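PDB 3W20: putative uncharacterized protein from Burkholderia ambifaria, which probably acts as a metal- and 2-oxoglutarate-dependent dioxygenase on N-substituted L-amino acids, and binds a zinc ion in this crystal. Local coordinates for residues F116-L125 with L262-F272. Residues are numbered along the deposited sequence; the frame is centred on the assembly and turned at random.
Sequences FSDALDAKPL and LIHTEDGWRMF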
ATOM      1  N   PHE A 116     -11.720  21.333  -4.984  1.00 20.78           N
ATOM      2  CA  PHE A 116     -10.564  21.304  -5.812  1.00 21.13           C
ATOM      3  C   PHE A 116     -10.706  20.510  -7.074  1.00 20.37           C
ATOM      4  O   PHE A 116     -10.202  20.962  -8.111  1.00 22.30           O
ATOM      5  CB  PHE A 116      -9.399  20.724  -4.949  1.00 17.80           C
ATOM      6  CG  PHE A 116      -9.182  21.522  -3.716  1.00 20.01           C
ATOM      7  CD1 PHE A 116      -8.444  22.701  -3.800  1.00 20.67           C
ATOM      8  CD2 PHE A 116      -9.786  21.184  -2.521  1.00 20.67           C
ATOM      9  CE1 PHE A 116      -8.228  23.478  -2.659  1.00 20.20           C
ATOM     10  CE2 PHE A 116      -9.580  21.953  -1.378  1.00 19.68           C
ATOM     11  CZ  PHE A 116      -8.827  23.101  -1.449  1.00 19.31           C
ATOM     12  N   SER A 117     -11.377  19.340  -7.057  1.00 19.04           N
ATOM     13  CA  SER A 117     -11.482  18.601  -8.338  1.00 22.66           C
ATOM     14  C   SER A 117     -12.197  19.452  -9.421  1.00 24.85           C
ATOM     15  O   SER A 117     -11.803  19.497 -10.583  1.00 24.57           O
ATOM     16  CB  SER A 117     -12.124  17.206  -8.177  1.00 23.92           C
ATOM     17  OG  SER A 117     -13.328  17.157  -7.466  1.00 27.68           O
ATOM     18  N   ASP A 118     -13.236  20.159  -9.003  1.00 24.80           N
ATOM     19  CA  ASP A 118     -13.960  21.054  -9.882  1.00 25.62           C
ATOM     20  C   ASP A 118     -13.164  22.255 -10.300  1.00 27.32           C
ATOM     21  O   ASP A 118     -13.160  22.613 -11.469  1.00 24.42           O
ATOM     22  CB  ASP A 118     -15.269  21.540  -9.226  1.00 27.02           C
ATOM     23  CG  ASP A 118     -16.273  20.423  -9.027  1.00 28.94           C
ATOM     24  OD1 ASP A 118     -16.115  19.334  -9.590  1.00 32.87           O
ATOM     25  OD2 ASP A 118     -17.196  20.588  -8.252  1.00 31.82           O
ATOM     26  N   ALA A 119     -12.522  22.917  -9.360  1.00 22.40           N
ATOM     27  CA  ALA A 119     -11.862  24.117  -9.715  1.00 23.57           C
ATOM     28  C   ALA A 119     -10.631  23.869 -10.619  1.00 21.83           C
ATOM     29  O   ALA A 119     -10.325  24.673 -11.495  1.00 26.59           O
ATOM     30  CB  ALA A 119     -11.477  24.888  -8.475  1.00 24.86           C
ATOM     31  N   LEU A 120      -9.882  22.805 -10.361  1.00 19.53           N
ATOM     32  CA  LEU A 120      -8.584  22.645 -10.947  1.00 20.23           C
ATOM     33  C   LEU A 120      -8.511  21.459 -11.888  1.00 20.74           C
ATOM     34  O   LEU A 120      -7.476  21.185 -12.433  1.00 21.38           O
ATOM     35  CB  LEU A 120      -7.547  22.411  -9.853  1.00 20.36           C
ATOM     36  CG  LEU A 120      -7.491  23.474  -8.752  1.00 20.36           C
ATOM     37  CD1 LEU A 120      -6.487  23.055  -7.671  1.00 18.91           C
ATOM     38  CD2 LEU A 120      -6.952  24.729  -9.394  1.00 21.90           C
ATOM     39  N   ASP A 121      -9.611  20.739 -12.036  1.00 22.03           N
ATOM     40  CA  ASP A 121      -9.550  19.396 -12.632  1.00 24.17           C
ATOM     41  C   ASP A 121      -8.545  18.550 -11.875  1.00 23.23           C
ATOM     42  O   ASP A 121      -7.863  17.702 -12.480  1.00 23.58           O
ATOM     43  CB  ASP A 121      -9.196  19.425 -14.153  1.00 25.85           C
ATOM     44  CG  ASP A 121      -9.632  18.138 -14.905  1.00 35.54           C
ATOM     45  OD1 ASP A 121     -10.361  17.268 -14.352  1.00 33.12           O
ATOM     46  OD2 ASP A 121      -9.246  18.019 -16.098  1.00 36.13           O
ATOM     47  N   ALA A 122      -8.470  18.720 -10.551  1.00 22.53           N
ATOM     48  CA  ALA A 122      -7.485  17.935  -9.773  1.00 20.69           C
ATOM     49  C   ALA A 122      -7.920  16.462  -9.688  1.00 21.44           C
ATOM     50  O   ALA A 122      -9.153  16.124  -9.766  1.00 19.30           O
ATOM     51  CB  ALA A 122      -7.345  18.517  -8.354  1.00 21.93           C
ATOM     52  N   LYS A 123      -6.935  15.588  -9.527  1.00 19.87           N
ATOM     53  CA  LYS A 123      -7.197  14.169  -9.326  1.00 21.19           C
ATOM     54  C   LYS A 123      -6.351  13.722  -8.131  1.00 20.02           C
ATOM     55  O   LYS A 123      -5.426  14.423  -7.759  1.00 20.18           O
ATOM     56  CB  LYS A 123      -6.786  13.417 -10.578  1.00 24.04           C
ATOM     57  CG  LYS A 123      -7.785  13.538 -11.730  1.00 27.97           C
ATOM     58  CD  LYS A 123      -7.039  13.366 -13.047  1.00 33.22           C
ATOM     59  CE  LYS A 123      -7.991  13.445 -14.236  1.00 41.42           C
ATOM     60  NZ  LYS A 123      -8.034  14.877 -14.618  1.00 44.31           N
ATOM     61  N   PRO A 124      -6.656  12.567  -7.519  1.00 19.44           N
ATOM     62  CA  PRO A 124      -5.740  12.058  -6.455  1.00 19.84           C
ATOM     63  C   PRO A 124      -4.354  11.796  -7.027  1.00 18.47           C
ATOM     64  O   PRO A 124      -4.221  11.306  -8.172  1.00 19.06           O
ATOM     65  CB  PRO A 124      -6.366  10.744  -6.014  1.00 24.44           C
ATOM     66  CG  PRO A 124      -7.632  10.553  -6.862  1.00 25.56           C
ATOM     67  CD  PRO A 124      -7.802  11.683  -7.840  1.00 23.18           C
ATOM     68  N   LEU A 125      -3.320  12.087  -6.253  1.00 18.08           N
ATOM     69  CA  LEU A 125      -1.963  11.753  -6.635  1.00 16.98           C
ATOM     70  C   LEU A 125      -1.860  10.224  -6.688  1.00 17.00           C
ATOM     71  O   LEU A 125      -2.498   9.514  -5.891  1.00 16.72           O
ATOM     72  CB  LEU A 125      -0.967  12.291  -5.587  1.00 15.80           C
ATOM     73  CG  LEU A 125       0.490  12.075  -5.901  1.00 17.69           C
ATOM     74  CD1 LEU A 125       0.871  12.803  -7.194  1.00 17.96           C
ATOM     75  CD2 LEU A 125       1.224  12.565  -4.651  1.00 16.85           C
ATOM     76  N   LEU A 262      -1.786  19.964  -2.269  1.00 14.00           N
ATOM     77  CA  LEU A 262      -1.812  19.966  -3.721  1.00 13.30           C
ATOM     78  C   LEU A 262      -0.410  20.100  -4.291  1.00 14.15           C
ATOM     79  O   LEU A 262       0.353  20.868  -3.797  1.00 13.84           O
ATOM     80  CB  LEU A 262      -2.595  21.206  -4.163  1.00 15.31           C
ATOM     81  CG  LEU A 262      -4.107  21.204  -3.896  1.00 16.98           C
ATOM     82  CD1 LEU A 262      -4.559  22.667  -3.945  1.00 21.53           C
ATOM     83  CD2 LEU A 262      -4.860  20.379  -4.929  1.00 18.01           C
ATOM     84  N   ILE A 263      -0.077  19.348  -5.337  1.00 14.45           N
ATOM     85  CA  ILE A 263       1.074  19.648  -6.155  1.00 13.85           C
ATOM     86  C   ILE A 263       0.687  19.732  -7.633  1.00 14.85           C
ATOM     87  O   ILE A 263      -0.232  19.077  -8.079  1.00 14.22           O
ATOM     88  CB  ILE A 263       2.223  18.599  -6.003  1.00 16.04           C
ATOM     89  CG1 ILE A 263       1.688  17.150  -6.156  1.00 16.38           C
ATOM     90  CG2 ILE A 263       2.817  18.804  -4.624  1.00 15.58           C
ATOM     91  CD1 ILE A 263       2.843  16.123  -6.112  1.00 17.08           C
ATOM     92  N   HIS A 264       1.383  20.579  -8.364  1.00 16.09           N
ATOM     93  CA  HIS A 264       1.034  20.743  -9.775  1.00 17.88           C
ATOM     94  C   HIS A 264       1.983  19.904 -10.594  1.00 18.11           C
ATOM     95  O   HIS A 264       3.125  20.280 -10.817  1.00 17.68           O
ATOM     96  CB  HIS A 264       1.145  22.210 -10.142  1.00 18.80           C
ATOM     97  CG  HIS A 264       0.495  22.542 -11.477  1.00 22.07           C
ATOM     98  ND1 HIS A 264       0.369  23.824 -11.918  1.00 25.03           N
ATOM     99  CD2 HIS A 264      -0.113  21.727 -12.430  1.00 23.16           C
ATOM    100  CE1 HIS A 264      -0.291  23.814 -13.136  1.00 24.77           C
ATOM    101  NE2 HIS A 264      -0.587  22.545 -13.435  1.00 22.02           N
ATOM    102  N   THR A 265       1.511  18.756 -11.047  1.00 19.83           N
ATOM    103  CA  THR A 265       2.383  17.869 -11.831  1.00 21.25           C
ATOM    104  C   THR A 265       2.207  18.066 -13.323  1.00 22.75           C
ATOM    105  O   THR A 265       1.289  18.786 -13.752  1.00 21.00           O
ATOM    106  CB  THR A 265       2.144  16.392 -11.503  1.00 22.79           C
ATOM    107  OG1 THR A 265       0.944  15.948 -12.119  1.00 24.23           O
ATOM    108  CG2 THR A 265       2.021  16.233  -9.971  1.00 24.49           C
ATOM    109  N   GLU A 266       3.177  17.501 -14.095  1.00 22.96           N
ATOM    110  CA  GLU A 266       3.107  17.471 -15.550  1.00 27.38           C
ATOM    111  C   GLU A 266       1.721  17.034 -16.032  1.00 28.32           C
ATOM    112  O   GLU A 266       1.264  17.526 -17.058  1.00 29.76           O
ATOM    113  CB  GLU A 266       4.239  16.569 -16.137  1.00 30.19           C
ATOM    114  CG  GLU A 266       5.620  17.208 -16.496  1.00 35.57           C
ATOM    115  CD  GLU A 266       6.416  18.033 -15.460  1.00 46.33           C
ATOM    116  OE1 GLU A 266       7.268  17.492 -14.660  1.00 42.10           O
ATOM    117  OE2 GLU A 266       6.304  19.285 -15.551  1.00 44.21           O
ATOM    118  N   ASP A 267       1.010  16.191 -15.275  1.00 29.16           N
ATOM    119  CA  ASP A 267      -0.297  15.666 -15.709  1.00 29.42           C
ATOM    120  C   ASP A 267      -1.527  16.407 -15.150  1.00 26.35           C
ATOM    121  O   ASP A 267      -2.686  16.057 -15.374  1.00 25.26           O
ATOM    122  CB  ASP A 267      -0.349  14.187 -15.344  1.00 31.44           C
ATOM    123  CG  ASP A 267       0.647  13.394 -16.131  1.00 36.01           C
ATOM    124  OD1 ASP A 267       0.707  13.644 -17.349  1.00 39.04           O
ATOM    125  OD2 ASP A 267       1.361  12.581 -15.542  1.00 39.73           O
ATOM    126  N   GLY A 268      -1.251  17.414 -14.344  1.00 25.05           N
ATOM    127  CA  GLY A 268      -2.299  18.267 -13.809  1.00 22.72           C
ATOM    128  C   GLY A 268      -2.118  18.329 -12.282  1.00 22.19           C
ATOM    129  O   GLY A 268      -1.205  17.713 -11.693  1.00 24.27           O
ATOM    130  N   TRP A 269      -3.046  19.003 -11.666  1.00 21.85           N
ATOM    131  CA  TRP A 269      -3.097  19.162 -10.202  1.00 18.57           C
ATOM    132  C   TRP A 269      -3.440  17.877  -9.539  1.00 18.32           C
ATOM    133  O   TRP A 269      -4.357  17.162  -9.957  1.00 18.14           O
ATOM    134  CB  TRP A 269      -4.182  20.173  -9.941  1.00 18.68           C
ATOM    135  CG  TRP A 269      -3.710  21.580 -10.153  1.00 20.08           C
ATOM    136  CD1 TRP A 269      -3.975  22.424 -11.256  1.00 22.89           C
ATOM    137  CD2 TRP A 269      -2.839  22.327  -9.290  1.00 18.89           C
ATOM    138  NE1 TRP A 269      -3.296  23.616 -11.123  1.00 22.77           N
ATOM    139  CE2 TRP A 269      -2.627  23.628  -9.931  1.00 21.02           C
ATOM    140  CE3 TRP A 269      -2.265  22.091  -8.044  1.00 17.83           C
ATOM    141  CZ2 TRP A 269      -1.832  24.599  -9.337  1.00 17.81           C
ATOM    142  CZ3 TRP A 269      -1.494  23.088  -7.478  1.00 18.71           C
ATOM    143  CH2 TRP A 269      -1.300  24.318  -8.115  1.00 16.47           C
ATOM    144  N   ARG A 270      -2.701  17.528  -8.505  1.00 15.65           N
ATOM    145  CA  ARG A 270      -2.929  16.308  -7.784  1.00 16.53           C
ATOM    146  C   ARG A 270      -3.111  16.600  -6.260  1.00 16.36           C
ATOM    147  O   ARG A 270      -2.428  17.469  -5.713  1.00 16.86           O
ATOM    148  CB  ARG A 270      -1.788  15.334  -8.039  1.00 15.50           C
ATOM    149  CG  ARG A 270      -1.671  14.883  -9.508  1.00 17.80           C
ATOM    150  CD  ARG A 270      -2.864  14.038  -9.867  1.00 17.71           C
ATOM    151  NE  ARG A 270      -2.785  13.489 -11.240  1.00 20.14           N
ATOM    152  CZ  ARG A 270      -3.276  14.098 -12.320  1.00 21.66           C
ATOM    153  NH1 ARG A 270      -3.889  15.297 -12.275  1.00 20.35           N
ATOM    154  NH2 ARG A 270      -3.190  13.455 -13.487  1.00 22.31           N
HETATM  155  N   MSE A 271      -3.986  15.837  -5.605  1.00 14.71           N
HETATM  156  CA  MSE A 271      -4.380  16.044  -4.198  1.00 15.01           C
HETATM  157  C   MSE A 271      -3.902  14.843  -3.391  1.00 17.43           C
HETATM  158  O   MSE A 271      -3.961  13.696  -3.840  1.00 19.35           O
HETATM  159  CB  MSE A 271      -5.915  15.998  -4.030  1.00 16.37           C
HETATM  160  CG  MSE A 271      -6.515  17.206  -4.774  1.00 17.77           C
HETATM  161 SE   MSE A 271      -8.486  17.057  -4.786  1.00 25.27          SE
HETATM  162  CE  MSE A 271      -8.577  15.616  -6.159  1.00 21.07           C
ATOM    163  N   PHE A 272      -3.453  15.095  -2.167  1.00 16.69           N
ATOM    164  CA  PHE A 272      -3.091  14.034  -1.284  1.00 15.44           C
ATOM    165  C   PHE A 272      -3.065  14.559   0.139  1.00 16.27           C
ATOM    166  O   PHE A 272      -2.983  15.798   0.359  1.00 15.54           O
ATOM    167  CB  PHE A 272      -1.721  13.477  -1.664  1.00 15.55           C
ATOM    168  CG  PHE A 272      -0.584  14.487  -1.520  1.00 18.09           C
ATOM    169  CD1 PHE A 272       0.155  14.533  -0.349  1.00 18.41           C
ATOM    170  CD2 PHE A 272      -0.324  15.377  -2.566  1.00 18.49           C
ATOM    171  CE1 PHE A 272       1.198  15.456  -0.187  1.00 23.31           C
ATOM    172  CE2 PHE A 272       0.717  16.333  -2.397  1.00 21.15           C
ATOM    173  CZ  PHE A 272       1.477  16.333  -1.223  1.00 19.04           C
TER
HETATM  174  O   HOH W   1      -5.207  19.969 -13.409  1.00 22.56           O
HETATM  175  O   HOH W   2      -5.642  16.559 -14.068  1.00 22.15           O
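Three backbone hydrogen bonds join Lys123-Leu125 to Trp269-Met271 in parallel register: Lys123 N to Trp269 O (3.1 Å), Met271 N to Lys123 O (3.0 Å) and Leu125 N to Met271 O (3.0 Å). Trp269 O has a second donor, Arg270 NH1, which comes from the opposite face of the carbonyl plane to Lys123 N, 59° out of that plane; the oxygen itself lies in the guanidinium plane. Lys123 and Arg270 run side by side on one face of the sheet, with Lys123 CD 3.5 Å above the guanidinium plane, toward its rim; the aliphatic part of the lysine makes this contact, and NZ does not touch the guanidinium. One water accepts from both Lys123 NZ and Arg270 NH1 and donates to Asp121 O, a bridge that probably eases the like charges. Ahead of the first paired residues, at the end of helix 111-120, another water accepts from Trp269 N and donates to Leu120 O.

The pair adds a parallel pairing to the large mixed sheet of this double-stranded beta-helix enzyme. Strand 268-272 lies between strand 123-127 and its antiparallel hairpin partner 255-265, and the Phe272 side chain is about 7 Å from that of the zinc ligand Asp157.

Apolar packing divides between the two faces. Over one, Leu120 CD1 makes a CH-pi contact with the five-membered ring of Trp269, 4.2 Å from its centroid and 20° off the normal, while the His264 ring lies across the opposite indole face. Met271, a selenomethionine, sets SE 3.8 Å from Phe116 CB; the bend at chi3 (-74°) then turns CE to the Ala122-Lys123 peptide, with Ala122 CB also in contact. On the face carrying Lys123 and Arg270, Leu125 splits its methyls: CD1 meets Arg270 CB and Ile263 CD1, whereas CD2 rests 3.8 Å from Phe272 CD2.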